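PDB 1L1L: ribonucleoside triphosphate reductase from Lactobacillus leichmannii, which catalyses the adenosylcobalamin-dependent reduction of ribonucleoside triphosphates to 2'-deoxyribonucleoside triphosphates as an allosterically regulated monomer. Local coordinates for residues Asp581-Arg593 / Glu704-Leu716. Residues are numbered along the deposited sequence; the frame is centred on the assembly and turned at random.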
loop_
_atom_site.group_PDB
_atom_site.type_symbol
_atom_site.label_atom_id
_atom_site.label_comp_id
_atom_site.label_asym_id
_atom_site.label_seq_id
_atom_site.Cartn_x
_atom_site.Cartn_y
_atom_site.Cartn_z
ATOM N N ASP A 581 19.888 -9.134 15.732
ATOM C CA ASP A 581 19.694 -7.718 15.468
ATOM C C ASP A 581 20.575 -6.800 16.313
ATOM O O ASP A 581 20.605 -6.897 17.539
ATOM C CB ASP A 581 18.226 -7.343 15.653
ATOM C CG ASP A 581 17.897 -6.001 15.051
ATOM O OD1 ASP A 581 16.906 -5.917 14.288
ATOM O OD2 ASP A 581 18.628 -5.026 15.343
ATOM N N PRO A 582 21.307 -5.891 15.653
ATOM C CA PRO A 582 22.208 -4.924 16.297
ATOM C C PRO A 582 21.557 -4.075 17.391
ATOM O O PRO A 582 22.225 -3.650 18.339
ATOM C CB PRO A 582 22.684 -4.068 15.126
ATOM C CG PRO A 582 22.714 -5.041 14.000
ATOM C CD PRO A 582 21.410 -5.800 14.185
ATOM N N LEU A 583 20.258 -3.826 17.260
ATOM C CA LEU A 583 19.527 -3.021 18.229
ATOM C C LEU A 583 19.275 -3.659 19.599
ATOM O O LEU A 583 19.082 -2.951 20.581
ATOM C CB LEU A 583 18.175 -2.601 17.637
ATOM C CG LEU A 583 18.216 -1.707 16.399
ATOM C CD1 LEU A 583 16.794 -1.458 15.898
ATOM C CD2 LEU A 583 18.916 -0.382 16.751
ATOM N N LEU A 584 19.269 -4.987 19.676
ATOM C CA LEU A 584 18.973 -5.643 20.943
ATOM C C LEU A 584 19.872 -5.294 22.117
ATOM O O LEU A 584 19.382 -5.061 23.220
ATOM C CB LEU A 584 18.932 -7.162 20.774
ATOM C CG LEU A 584 17.703 -7.713 20.044
ATOM C CD1 LEU A 584 17.782 -9.254 20.007
ATOM C CD2 LEU A 584 16.434 -7.269 20.760
ATOM N N PRO A 585 21.197 -5.261 21.907
ATOM C CA PRO A 585 22.021 -4.920 23.067
ATOM C C PRO A 585 21.695 -3.538 23.605
ATOM O O PRO A 585 21.694 -3.332 24.811
ATOM C CB PRO A 585 23.460 -5.064 22.548
ATOM C CG PRO A 585 23.338 -5.019 21.063
ATOM C CD PRO A 585 22.018 -5.662 20.754
ATOM N N ALA A 586 21.398 -2.597 22.713
ATOM C CA ALA A 586 21.055 -1.251 23.138
ATOM C C ALA A 586 19.722 -1.231 23.884
ATOM O O ALA A 586 19.581 -0.535 24.899
ATOM C CB ALA A 586 21.004 -0.311 21.929
ATOM N N LEU A 587 18.737 -1.992 23.398
ATOM C CA LEU A 587 17.437 -2.026 24.059
ATOM C C LEU A 587 17.571 -2.675 25.438
ATOM O O LEU A 587 16.990 -2.201 26.413
ATOM C CB LEU A 587 16.416 -2.792 23.195
ATOM C CG LEU A 587 15.938 -2.039 21.937
ATOM C CD1 LEU A 587 15.294 -3.034 20.960
ATOM C CD2 LEU A 587 14.956 -0.937 22.312
ATOM N N LYS A 588 18.336 -3.760 25.515
ATOM C CA LYS A 588 18.532 -4.435 26.797
ATOM C C LYS A 588 19.233 -3.483 27.781
ATOM O O LYS A 588 18.868 -3.399 28.960
ATOM C CB LYS A 588 19.351 -5.709 26.599
ATOM C CG LYS A 588 18.604 -6.774 25.781
ATOM C CD LYS A 588 19.243 -8.150 25.846
ATOM C CE LYS A 588 18.337 -9.188 25.165
ATOM N NZ LYS A 588 18.889 -10.577 25.225
ATOM N N ALA A 589 20.215 -2.741 27.280
ATOM C CA ALA A 589 20.958 -1.798 28.119
ATOM C C ALA A 589 20.075 -0.654 28.636
ATOM O O ALA A 589 20.385 -0.032 29.656
ATOM C CB ALA A 589 22.141 -1.232 27.332
ATOM N N CYS A 590 18.972 -0.373 27.944
ATOM C CA CYS A 590 18.083 0.702 28.367
ATOM C C CYS A 590 16.973 0.329 29.353
ATOM O O CYS A 590 16.217 1.202 29.788
ATOM C CB CYS A 590 17.460 1.376 27.146
ATOM S SG CYS A 590 18.650 2.243 26.121
ATOM N N GLY A 591 16.855 -0.954 29.698
ATOM C CA GLY A 591 15.840 -1.361 30.653
ATOM C C GLY A 591 14.618 -2.092 30.105
ATOM O O GLY A 591 13.786 -2.579 30.882
ATOM N N TYR A 592 14.503 -2.162 28.783
ATOM C CA TYR A 592 13.375 -2.838 28.148
ATOM C C TYR A 592 13.365 -4.317 28.513
ATOM O O TYR A 592 14.416 -4.963 28.524
ATOM C CB TYR A 592 13.480 -2.712 26.633
ATOM C CG TYR A 592 13.238 -1.318 26.118
ATOM C CD1 TYR A 592 11.939 -0.824 25.979
ATOM C CD2 TYR A 592 14.306 -0.481 25.791
ATOM C CE1 TYR A 592 11.707 0.465 25.526
ATOM C CE2 TYR A 592 14.084 0.816 25.337
ATOM C CZ TYR A 592 12.785 1.280 25.210
ATOM O OH TYR A 592 12.553 2.564 24.781
ATOM N N ARG A 593 12.179 -4.845 28.798
ATOM C CA ARG A 593 12.047 -6.259 29.141
ATOM C C ARG A 593 12.031 -7.055 27.848
ATOM O O ARG A 593 11.422 -6.627 26.871
ATOM C CB ARG A 593 10.755 -6.509 29.925
ATOM C CG ARG A 593 10.784 -5.967 31.350
ATOM C CD ARG A 593 9.707 -6.599 32.240
ATOM N NE ARG A 593 9.749 -6.028 33.589
ATOM C CZ ARG A 593 8.871 -6.285 34.554
ATOM N NH1 ARG A 593 7.859 -7.115 34.341
ATOM N NH2 ARG A 593 9.006 -5.706 35.743
ATOM N N GLU A 704 10.971 1.614 34.368
ATOM C CA GLU A 704 12.062 0.662 34.224
ATOM C C GLU A 704 12.932 1.076 33.055
ATOM O O GLU A 704 14.098 0.694 32.962
ATOM C CB GLU A 704 11.513 -0.740 33.970
ATOM C CG GLU A 704 10.979 -1.440 35.203
ATOM C CD GLU A 704 10.261 -2.730 34.863
ATOM O OE1 GLU A 704 10.771 -3.485 34.002
ATOM O OE2 GLU A 704 9.192 -2.990 35.462
ATOM N N ILE A 705 12.357 1.860 32.154
ATOM C CA ILE A 705 13.089 2.310 30.986
ATOM C C ILE A 705 13.608 3.718 31.221
ATOM O O ILE A 705 12.893 4.706 31.036
ATOM C CB ILE A 705 12.193 2.273 29.729
ATOM C CG1 ILE A 705 11.586 0.870 29.577
ATOM C CG2 ILE A 705 13.015 2.605 28.498
ATOM C CD1 ILE A 705 10.420 0.806 28.623
ATOM N N THR A 706 14.863 3.799 31.639
ATOM C CA THR A 706 15.486 5.080 31.917
ATOM C C THR A 706 16.640 5.359 30.960
ATOM O O THR A 706 17.400 6.309 31.149
ATOM C CB THR A 706 15.994 5.131 33.378
ATOM O OG1 THR A 706 16.755 3.949 33.660
ATOM C CG2 THR A 706 14.821 5.207 34.349
ATOM N N GLY A 707 16.770 4.530 29.931
ATOM C CA GLY A 707 17.839 4.727 28.967
ATOM C C GLY A 707 17.289 5.193 27.631
ATOM O O GLY A 707 16.185 4.797 27.251
ATOM N N ASN A 708 18.048 6.037 26.935
ATOM C CA ASN A 708 17.648 6.558 25.627
ATOM C C ASN A 708 18.266 5.673 24.549
ATOM O O ASN A 708 19.431 5.820 24.189
ATOM C CB ASN A 708 18.126 8.001 25.466
ATOM C CG ASN A 708 17.737 8.601 24.134
ATOM O OD1 ASN A 708 18.129 8.107 23.074
ATOM N ND2 ASN A 708 16.966 9.678 24.178
ATOM N N VAL A 709 17.468 4.749 24.032
ATOM C CA VAL A 709 17.957 3.811 23.039
ATOM C C VAL A 709 18.712 4.427 21.869
ATOM O O VAL A 709 19.741 3.900 21.456
ATOM C CB VAL A 709 16.811 2.925 22.504
ATOM C CG1 VAL A 709 15.810 3.770 21.721
ATOM C CG2 VAL A 709 17.395 1.810 21.659
ATOM N N GLU A 710 18.225 5.542 21.336
ATOM C CA GLU A 710 18.919 6.173 20.215
ATOM C C GLU A 710 20.364 6.522 20.576
ATOM O O GLU A 710 21.279 6.233 19.818
ATOM C CB GLU A 710 18.195 7.445 19.762
ATOM C CG GLU A 710 18.911 8.126 18.591
ATOM C CD GLU A 710 18.171 9.335 18.021
ATOM O OE1 GLU A 710 18.697 9.920 17.052
ATOM O OE2 GLU A 710 17.084 9.700 18.524
ATOM N N GLU A 711 20.552 7.143 21.738
ATOM C CA GLU A 711 21.882 7.541 22.207
ATOM C C GLU A 711 22.754 6.353 22.588
ATOM O O GLU A 711 23.944 6.316 22.285
ATOM C CB GLU A 711 21.755 8.469 23.417
ATOM C CG GLU A 711 21.237 9.857 23.087
ATOM C CD GLU A 711 20.950 10.682 24.332
ATOM O OE1 GLU A 711 21.766 10.648 25.281
ATOM O OE2 GLU A 711 19.911 11.379 24.358
ATOM N N VAL A 712 22.162 5.380 23.268
ATOM C CA VAL A 712 22.919 4.213 23.673
ATOM C C VAL A 712 23.388 3.442 22.451
ATOM O O VAL A 712 24.509 2.935 22.422
ATOM C CB VAL A 712 22.063 3.306 24.586
ATOM C CG1 VAL A 712 22.799 2.011 24.883
ATOM C CG2 VAL A 712 21.738 4.049 25.882
ATOM N N PHE A 713 22.531 3.345 21.433
ATOM C CA PHE A 713 22.892 2.616 20.222
ATOM C C PHE A 713 24.086 3.251 19.537
ATOM O O PHE A 713 25.001 2.566 19.094
ATOM C CB PHE A 713 21.724 2.581 19.232
ATOM C CG PHE A 713 22.021 1.804 17.986
ATOM C CD1 PHE A 713 22.095 0.412 18.019
ATOM C CD2 PHE A 713 22.270 2.461 16.786
ATOM C CE1 PHE A 713 22.415 -0.313 16.881
ATOM C CE2 PHE A 713 22.593 1.744 15.638
ATOM C CZ PHE A 713 22.666 0.352 15.685
ATOM N N SER A 714 24.060 4.574 19.442
ATOM C CA SER A 714 25.139 5.302 18.791
ATOM C C SER A 714 26.435 5.128 19.580
ATOM O O SER A 714 27.504 4.925 19.000
ATOM C CB SER A 714 24.756 6.781 18.671
ATOM O OG SER A 714 25.800 7.540 18.084
ATOM N N GLN A 715 26.335 5.192 20.904
ATOM C CA GLN A 715 27.507 5.027 21.763
ATOM C C GLN A 715 28.128 3.640 21.587
ATOM O O GLN A 715 29.340 3.515 21.396
ATOM C CB GLN A 715 27.117 5.259 23.232
ATOM C CG GLN A 715 28.109 4.728 24.268
ATOM C CD GLN A 715 27.816 3.293 24.693
ATOM O OE1 GLN A 715 26.686 2.963 25.079
ATOM N NE2 GLN A 715 28.835 2.433 24.634
ATOM N N LEU A 716 27.299 2.601 21.649
ATOM C CA LEU A 716 27.786 1.237 21.487
ATOM C C LEU A 716 28.387 1.060 20.101
ATOM O O LEU A 716 29.488 0.533 19.949
ATOM C CB LEU A 716 26.645 0.227 21.666
ATOM C CG LEU A 716 26.260 -0.206 23.081
ATOM C CD1 LEU A 716 24.934 -0.952 23.064
ATOM C CD2 LEU A 716 27.364 -1.079 23.653
HETATM O O HOH W 1 14.455 4.331 25.392
#
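Ala-586 enters helix 709-716 as a knob, its CB seated among Val-709, Val-712, Phe-713 and Leu-716 and 3.9 Å from Phe-713 CA. The axes of the short helical segments pass 8.8 Å apart at 126°. The Phe-713 ring, carried back toward helix 583-589 with CG anti to the backbone N (chi1 -178°), receives Leu-583 CD2 over one face, 3.7 Å from the centroid, while Pro-582 O lies in plane at its edge. On the flank of the knob, Leu-587 and Val-709 lie side by side, CD2 of the leucine on CG2 of the valine. Cys-590 wedges its SG against the first turn of helix 709-716, 3.5 Å from Val-709 N and close to Val-712 CG2. Beyond it the chain turns at Gly-591, and Cys-590 O receives two weak hydrogen bonds, from Thr-706 N and Gly-707 N. Tyr-592 and Ile-705 cross at about a right angle: Ile-705 CG2 sits over one ring face, 3.5 Å above the plane toward the rim, and Ile-705 CD1 touches Tyr-592 CE1. The phenol OH meets a water that donates to Gly-707 O. At the outer end Arg-593 and Glu-704 form a two-pronged salt bridge, NE to the syn lone pair of OE1 at 2.8 Å and NH2 to OE2 at 2.7 Å, with the flat groups 29° apart. Trp-28 of helix 27-32 touches both Leu-583 and Val-709. The arrangement is a knob-into-hole helix crossing, with a Schellman motif closing helix 583-589 and an Asn-708 N-cap opening helix 709-716; it joins the helix between strands 570-578 and 593-596 to the C-terminal helix.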